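Local structure of exopolygalacturonase (Yersinia enterocolitica, 2UVF) at residues F128-Q133 and V141-I146; G256-I261 and R337-V342; Q493-T498 and P537-K542. The protein hydrolyses polygalacturonan, the backbone of pectin, in an exo fashion, probably releasing digalacturonic acid from chain ends as a family 28 glycoside hydrolase. All coordinates share one frame; numbering follows the deposited sequence.

In the fold
Contact 1 comes first along the chain and belongs to the fibronectin type III domain, where strand 125-134 meets the chain leading into strand 146-149 of a four-stranded antiparallel sheet. Contacts 2 and 3 follow in series, both in the family 28 region, where parallel strands of successive coils build the beta-helix: 258-264 with 334-339 and 342-345 in contact 2, 493-500 with 539-542 in contact 3. Their centres lie about 36 Å apart, on opposite sides of the chain's centre. Contact 1 is about 31 Å from contact 2 and about 39 Å from contact 3, centre to centre. The enzyme thus joins a small antiparallel domain to a long parallel beta-helix, which carries the bound galacturonic acid.

Contact 1. Residues F128-Q133 and V141-I146; sequences FTVKAQ and VASKPI
In this edge of a fibronectin type III beta sandwich, residues 128-133 of strand 125-134 run antiparallel to the chain that enters strand 146-149, and the packing is closest around S143 and I146. F128 and I146 form an antiparallel hydrogen-bonded pair: F128 N gives to I146 O at 2.8 Å, nearly along the C=O axis, and I146 N returns a straighter bond to F128 O. Both side chains point to the face that packs on L55 of strand 53-58, with F128 CB 4.1 Å from I146 CG1. At V130, two residues on, a serine hydroxyl replaces a backbone carbonyl as acceptor. S143 N gives to V130 O from above the carbonyl plane, while the S143 hydroxyl, set between its own N and carbonyl carbon (chi1 56°), takes the N-H of V130. V130 CG1 lies alongside this serine, 3.7 Å from S143 CB. The other side is looser and more exposed: T129 CG2 rests 3.9 Å from P145 CB, K144 turns away, and the extended K131 chain passes over A142 with CG and CE, bringing CE to 4.0 Å from A142 CB. Straightest of the four bonds is V130 N to S143 OG, 2.9 Å at 163°.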
# COMPACT_ATOMS: atom_id res chain seq x y z
N PHE A 128 26.81 -10.88 -2.13
CA PHE A 128 25.93 -10.55 -3.26
C PHE A 128 26.36 -9.24 -3.93
O PHE A 128 26.66 -8.24 -3.25
CB PHE A 128 24.47 -10.42 -2.79
CG PHE A 128 23.84 -11.70 -2.26
CD1 PHE A 128 23.56 -12.77 -3.11
CD2 PHE A 128 23.49 -11.80 -0.91
CE1 PHE A 128 22.96 -13.95 -2.62
CE2 PHE A 128 22.89 -12.96 -0.41
CZ PHE A 128 22.62 -14.03 -1.26
N THR A 129 26.42 -9.25 -5.26
CA THR A 129 26.49 -8.00 -6.04
C THR A 129 25.42 -7.95 -7.14
O THR A 129 24.87 -8.99 -7.53
CB THR A 129 27.90 -7.71 -6.65
OG1 THR A 129 28.31 -8.80 -7.49
CG2 THR A 129 28.94 -7.46 -5.56
N VAL A 130 25.14 -6.74 -7.63
CA VAL A 130 24.18 -6.50 -8.72
C VAL A 130 24.76 -5.55 -9.80
O VAL A 130 25.36 -4.52 -9.49
CB VAL A 130 22.79 -5.96 -8.17
CG1 VAL A 130 22.94 -4.60 -7.48
CG2 VAL A 130 21.75 -5.90 -9.27
N LYS A 131 24.57 -5.92 -11.07
CA LYS A 131 24.96 -5.08 -12.21
C LYS A 131 23.74 -4.73 -13.06
O LYS A 131 22.91 -5.61 -13.33
CB LYS A 131 25.98 -5.80 -13.12
CG LYS A 131 27.20 -6.36 -12.44
CD LYS A 131 28.22 -6.77 -13.49
CE LYS A 131 29.47 -7.39 -12.86
NZ LYS A 131 30.69 -7.27 -13.73
N ALA A 132 23.65 -3.46 -13.46
CA ALA A 132 22.74 -3.03 -14.52
C ALA A 132 23.11 -3.67 -15.85
O ALA A 132 24.28 -3.74 -16.23
CB ALA A 132 22.76 -1.52 -14.66
N GLN A 133 22.09 -4.15 -16.56
CA GLN A 133 22.26 -4.68 -17.90
C GLN A 133 21.68 -3.67 -18.87
O GLN A 133 20.58 -3.15 -18.67
CB GLN A 133 21.56 -6.04 -18.04
CG GLN A 133 21.95 -6.84 -19.28
CD GLN A 133 20.98 -7.96 -19.57
OE1 GLN A 133 21.18 -9.09 -19.13
NE2 GLN A 133 19.92 -7.65 -20.31
N VAL A 141 29.65 -1.73 -13.94
CA VAL A 141 30.47 -2.20 -12.83
C VAL A 141 29.57 -2.68 -11.68
O VAL A 141 28.48 -2.13 -11.45
CB VAL A 141 31.53 -1.14 -12.37
CG1 VAL A 141 32.44 -0.76 -13.52
CG2 VAL A 141 30.87 0.11 -11.79
N ALA A 142 30.01 -3.74 -10.99
CA ALA A 142 29.26 -4.33 -9.89
C ALA A 142 28.99 -3.30 -8.78
O ALA A 142 29.77 -2.36 -8.59
CB ALA A 142 29.99 -5.54 -9.33
N SER A 143 27.88 -3.49 -8.08
CA SER A 143 27.53 -2.68 -6.91
C SER A 143 28.59 -2.91 -5.82
O SER A 143 29.50 -3.72 -6.00
CB SER A 143 26.15 -3.08 -6.39
OG SER A 143 26.12 -4.48 -6.11
N LYS A 144 28.48 -2.19 -4.70
CA LYS A 144 29.22 -2.56 -3.49
C LYS A 144 28.61 -3.88 -3.00
O LYS A 144 27.39 -4.07 -3.09
CB LYS A 144 29.14 -1.48 -2.42
CG LYS A 144 29.81 -0.16 -2.80
CD LYS A 144 30.66 0.39 -1.64
CE LYS A 144 30.99 1.87 -1.82
NZ LYS A 144 29.76 2.73 -1.77
N PRO A 145 29.45 -4.81 -2.52
CA PRO A 145 28.87 -6.08 -2.09
C PRO A 145 28.07 -5.98 -0.79
O PRO A 145 28.22 -5.03 -0.02
CB PRO A 145 30.10 -6.97 -1.88
CG PRO A 145 31.22 -6.05 -1.64
CD PRO A 145 30.92 -4.79 -2.38
N ILE A 146 27.19 -6.95 -0.57
CA ILE A 146 26.62 -7.17 0.74
C ILE A 146 26.79 -8.63 1.12
O ILE A 146 26.72 -9.53 0.27
CB ILE A 146 25.11 -6.68 0.89
CG1 ILE A 146 24.13 -7.57 0.13
CG2 ILE A 146 24.95 -5.21 0.52
CD1 ILE A 146 22.71 -7.47 0.68

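Contact 2. Residues G256-I261 and R337-V342; sequences GTFRNI and RGVENV. With SO4 (sulfate ion), chain D.
G338 O is the best-held polar atom, gripped by two N-H groups across this rung of the parallel beta-helix: G256 N at 2.7 Å, from above the carbonyl plane, and F258 N through a straight but weak bond. G338, at positive phi (71°), turns its carbonyl toward G256 and F258. Beyond it the regular parallel ladder runs through E340 N to F258 O and N260 N to E340 O, the latter 2.6 Å and in the carbonyl plane; at the corner the very next residue, I261 N, bonds to N341 O nearly along the C=O axis. V339 and I261 point to the same face, crossing at about a right angle, so that I261 CD1 sits 3.6 Å from both V339 CG1 and V339 CG2; A247 of strand 245-247 packs on the pair. F258 turns its ring edge to the carbonyl of R337, CD2 lying 3.3 Å from R337 O, and T257 CG2 lies over one ring face. At the corner the N260 and N341 side chains lie side by side, pointing the same way, and D206 accepts from N260 ND2. R337, bent at chi3 (68°), meets a sulfate edge-on, probably from the crystallisation liquor: NH1 gives to its O2 at 3.1 Å.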
# COMPACT_ATOMS: atom_id res chain seq x y z
N GLY A 256 8.44 -0.36 18.88
CA GLY A 256 9.30 -1.17 19.74
C GLY A 256 8.51 -1.96 20.78
O GLY A 256 9.05 -2.85 21.43
N THR A 257 7.21 -1.65 20.91
CA THR A 257 6.32 -2.36 21.83
C THR A 257 6.30 -3.84 21.47
O THR A 257 6.33 -4.72 22.35
CB THR A 257 4.89 -1.77 21.78
OG1 THR A 257 4.92 -0.44 22.32
CG2 THR A 257 3.92 -2.59 22.58
N PHE A 258 6.27 -4.10 20.17
CA PHE A 258 6.55 -5.41 19.62
C PHE A 258 7.80 -5.31 18.77
O PHE A 258 8.28 -4.21 18.48
CB PHE A 258 5.38 -5.91 18.78
CG PHE A 258 4.08 -5.93 19.52
CD1 PHE A 258 3.75 -7.00 20.34
CD2 PHE A 258 3.19 -4.87 19.39
CE1 PHE A 258 2.56 -7.02 21.03
CE2 PHE A 258 1.99 -4.88 20.06
CZ PHE A 258 1.66 -5.97 20.88
N ARG A 259 8.37 -6.45 18.38
CA ARG A 259 9.48 -6.42 17.46
C ARG A 259 9.52 -7.69 16.64
O ARG A 259 9.05 -8.73 17.09
CB ARG A 259 10.83 -6.13 18.18
CG ARG A 259 11.39 -7.25 19.05
CD ARG A 259 12.74 -6.86 19.67
NE ARG A 259 13.42 -8.05 20.20
CZ ARG A 259 14.65 -8.07 20.74
NH1 ARG A 259 15.38 -6.96 20.84
NH2 ARG A 259 15.15 -9.21 21.19
N ASN A 260 10.07 -7.57 15.43
CA ASN A 260 10.31 -8.71 14.55
C ASN A 260 9.07 -9.59 14.35
O ASN A 260 9.05 -10.75 14.74
CB ASN A 260 11.52 -9.56 15.04
CG ASN A 260 12.71 -8.72 15.47
OD1 ASN A 260 12.95 -7.61 14.95
ND2 ASN A 260 13.49 -9.24 16.42
N ILE A 261 8.03 -9.03 13.73
CA ILE A 261 6.82 -9.81 13.39
C ILE A 261 6.71 -10.09 11.88
O ILE A 261 6.90 -9.20 11.06
CB ILE A 261 5.50 -9.16 13.92
CG1 ILE A 261 5.60 -8.88 15.44
CG2 ILE A 261 4.32 -10.04 13.60
CD1 ILE A 261 4.45 -8.10 16.04
N ARG A 337 0.40 -2.50 15.39
CA ARG A 337 0.70 -1.21 16.01
C ARG A 337 1.93 -1.30 16.94
O ARG A 337 2.07 -2.26 17.71
CB ARG A 337 -0.52 -0.70 16.77
CG ARG A 337 -0.37 0.74 17.24
CD ARG A 337 -1.61 1.25 17.94
NE ARG A 337 -1.85 0.58 19.21
CZ ARG A 337 -2.70 1.03 20.13
NH1 ARG A 337 -3.37 2.15 19.94
NH2 ARG A 337 -2.86 0.37 21.27
N GLY A 338 2.80 -0.30 16.84
CA GLY A 338 4.02 -0.25 17.64
C GLY A 338 5.12 -1.24 17.30
O GLY A 338 6.05 -1.39 18.07
N VAL A 339 5.02 -1.89 16.13
CA VAL A 339 5.96 -2.96 15.77
C VAL A 339 7.27 -2.44 15.18
O VAL A 339 7.29 -1.56 14.30
CB VAL A 339 5.31 -4.06 14.87
CG1 VAL A 339 6.25 -5.24 14.70
CG2 VAL A 339 4.00 -4.54 15.46
N GLU A 340 8.37 -2.97 15.70
CA GLU A 340 9.70 -2.70 15.19
C GLU A 340 10.14 -3.92 14.39
O GLU A 340 10.35 -4.99 14.98
CB GLU A 340 10.67 -2.46 16.36
CG GLU A 340 12.08 -2.09 15.93
CD GLU A 340 12.18 -0.65 15.50
OE1 GLU A 340 11.28 0.14 15.88
OE2 GLU A 340 13.16 -0.30 14.78
N ASN A 341 10.26 -3.75 13.06
CA ASN A 341 10.53 -4.83 12.07
C ASN A 341 9.34 -5.73 11.70
O ASN A 341 9.09 -6.73 12.35
CB ASN A 341 11.73 -5.73 12.46
CG ASN A 341 12.97 -4.94 12.86
OD1 ASN A 341 13.70 -5.36 13.75
ND2 ASN A 341 13.21 -3.83 12.21
N VAL A 342 8.63 -5.39 10.62
CA VAL A 342 7.54 -6.25 10.11
C VAL A 342 7.86 -6.81 8.72
O VAL A 342 8.52 -6.15 7.92
CB VAL A 342 6.21 -5.49 10.04
CG1 VAL A 342 5.07 -6.45 9.66
CG2 VAL A 342 5.90 -4.84 11.36
S SO4 D . -5.69 2.09 23.16
O1 SO4 D . -6.12 0.69 23.13
O2 SO4 D . -5.74 2.71 21.83
O3 SO4 D . -6.57 2.85 24.06
O4 SO4 D . -4.32 2.10 23.68

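Contact 3. Residues Q493-T498 and P537-K542; sequences QVMVMT and PSIEIK
Two successive coils of the right-handed parallel beta-helix meet here, the axes of strands 495-498 and 539-542 approaching to 4.7 Å with 7° between their directions. Backbone hydrogen bonds form the regular part. M495 O takes E540 N, E540 O takes M497 N, and M497 O takes K542 N, the last 2.9 Å long and nearly straight at 170°; all three donors lie in the carbonyl plane. At the corner before the strands S538 O is gripped twice, by V494 N at 2.8 Å and by the longer M495 N. M495 O, E540 O and M497 O also receive CA-H contacts, from I539, V496 and I541 respectively. Apolar packing fills the face carrying M495, M497, I539 and I541. M497 lies alongside I541 and points the same way, its SD 4.1 Å from I541 CG1, while M495, bent at chi3, brings its methyl CE to 4.0 Å from I539 CG2. L465 of the adjoining strand 463-470 and F519, F522 and L524 of strand 518-532 close round these methionines, so the face belongs to the interior of the beta-helix. On the reverse face V496 CG1 runs beside E540, and T498 CG2 touches K542 CB, whose chain then leads off. Polar side-chain bonds gather on the buried Q493, whose extended chain spans the gap between the coils. Its NE2 uses both hydrogens: one goes to P537 O at 2.9 Å, in the carbonyl plane and on a lone pair, the other to E540. Both acceptors lie close to the amide plane, which should fix the rotation of the group. The carboxylate of E540, at the end of a fully extended chain, is turned 69° from that amide, and NE2 meets OE1 from above the carboxylate plane at 2.6 Å.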
# COMPACT_ATOMS: atom_id res chain seq x y z
N GLN A 493 -8.32 10.44 -12.75
CA GLN A 493 -7.30 11.46 -12.94
C GLN A 493 -5.90 10.90 -12.79
O GLN A 493 -5.71 9.88 -12.16
CB GLN A 493 -7.51 12.54 -11.91
CG GLN A 493 -8.92 13.10 -11.91
CD GLN A 493 -9.13 14.03 -10.76
OE1 GLN A 493 -9.40 13.61 -9.65
NE2 GLN A 493 -8.99 15.31 -11.02
N VAL A 494 -4.93 11.61 -13.36
CA VAL A 494 -3.52 11.25 -13.26
C VAL A 494 -2.93 11.65 -11.90
O VAL A 494 -2.32 10.83 -11.20
CB VAL A 494 -2.70 11.91 -14.42
CG1 VAL A 494 -1.23 11.65 -14.27
CG2 VAL A 494 -3.21 11.46 -15.80
N MET A 495 -3.07 12.92 -11.55
CA MET A 495 -2.61 13.43 -10.27
C MET A 495 -3.62 14.43 -9.72
O MET A 495 -4.17 15.25 -10.46
CB MET A 495 -1.21 14.06 -10.38
CG MET A 495 -0.66 14.59 -9.07
SD MET A 495 1.05 15.13 -9.16
CE MET A 495 0.90 16.69 -10.04
N VAL A 496 -3.88 14.33 -8.42
CA VAL A 496 -4.67 15.34 -7.70
C VAL A 496 -3.95 15.78 -6.42
O VAL A 496 -3.29 14.99 -5.75
CB VAL A 496 -6.11 14.88 -7.36
CG1 VAL A 496 -6.98 16.07 -6.97
CG2 VAL A 496 -6.74 14.18 -8.53
N MET A 497 -4.05 17.07 -6.14
CA MET A 497 -3.54 17.70 -4.94
C MET A 497 -4.61 18.70 -4.52
O MET A 497 -4.63 19.83 -5.03
CB MET A 497 -2.24 18.43 -5.23
CG MET A 497 -1.14 17.61 -5.87
SD MET A 497 0.39 18.56 -6.00
CE MET A 497 0.85 18.76 -4.30
N THR A 498 -5.53 18.29 -3.66
CA THR A 498 -6.56 19.20 -3.16
C THR A 498 -6.29 19.60 -1.72
O THR A 498 -5.79 18.80 -0.93
CB THR A 498 -7.99 18.63 -3.29
OG1 THR A 498 -7.98 17.22 -3.06
CG2 THR A 498 -8.54 18.90 -4.67
N PRO A 537 -10.30 16.91 -14.25
CA PRO A 537 -9.06 17.26 -14.93
C PRO A 537 -8.00 16.19 -14.78
O PRO A 537 -7.90 15.57 -13.73
CB PRO A 537 -8.63 18.54 -14.21
CG PRO A 537 -9.90 19.07 -13.57
CD PRO A 537 -10.60 17.85 -13.15
N SER A 538 -7.21 15.98 -15.83
CA SER A 538 -6.12 14.99 -15.81
C SER A 538 -5.13 15.27 -14.69
O SER A 538 -4.77 14.37 -13.93
CB SER A 538 -5.41 14.90 -17.17
OG SER A 538 -4.85 16.14 -17.59
N ILE A 539 -4.67 16.51 -14.60
CA ILE A 539 -3.84 16.98 -13.50
C ILE A 539 -4.69 18.06 -12.81
O ILE A 539 -5.18 18.99 -13.46
CB ILE A 539 -2.45 17.50 -13.97
CG1 ILE A 539 -1.65 16.37 -14.66
CG2 ILE A 539 -1.65 18.07 -12.79
CD1 ILE A 539 -0.24 16.77 -15.19
N GLU A 540 -4.91 17.90 -11.51
CA GLU A 540 -5.78 18.81 -10.79
C GLU A 540 -5.21 19.19 -9.46
O GLU A 540 -5.09 18.37 -8.55
CB GLU A 540 -7.19 18.25 -10.62
CG GLU A 540 -8.08 19.18 -9.83
CD GLU A 540 -9.47 18.66 -9.65
OE1 GLU A 540 -9.65 17.43 -9.65
OE2 GLU A 540 -10.40 19.50 -9.50
N ILE A 541 -4.86 20.47 -9.36
CA ILE A 541 -4.29 21.07 -8.18
C ILE A 541 -5.30 22.14 -7.75
O ILE A 541 -5.75 22.93 -8.58
CB ILE A 541 -2.87 21.64 -8.49
CG1 ILE A 541 -1.90 20.48 -8.82
CG2 ILE A 541 -2.34 22.48 -7.35
CD1 ILE A 541 -0.73 20.84 -9.72
N LYS A 542 -5.70 22.11 -6.48
CA LYS A 542 -6.61 23.12 -5.91
C LYS A 542 -6.36 23.34 -4.42
O LYS A 542 -6.35 22.40 -3.63
CB LYS A 542 -8.08 22.75 -6.13
CG LYS A 542 -9.00 23.97 -6.17
CD LYS A 542 -10.33 23.76 -5.44
CE LYS A 542 -11.15 25.06 -5.40
NZ LYS A 542 -10.42 26.23 -4.78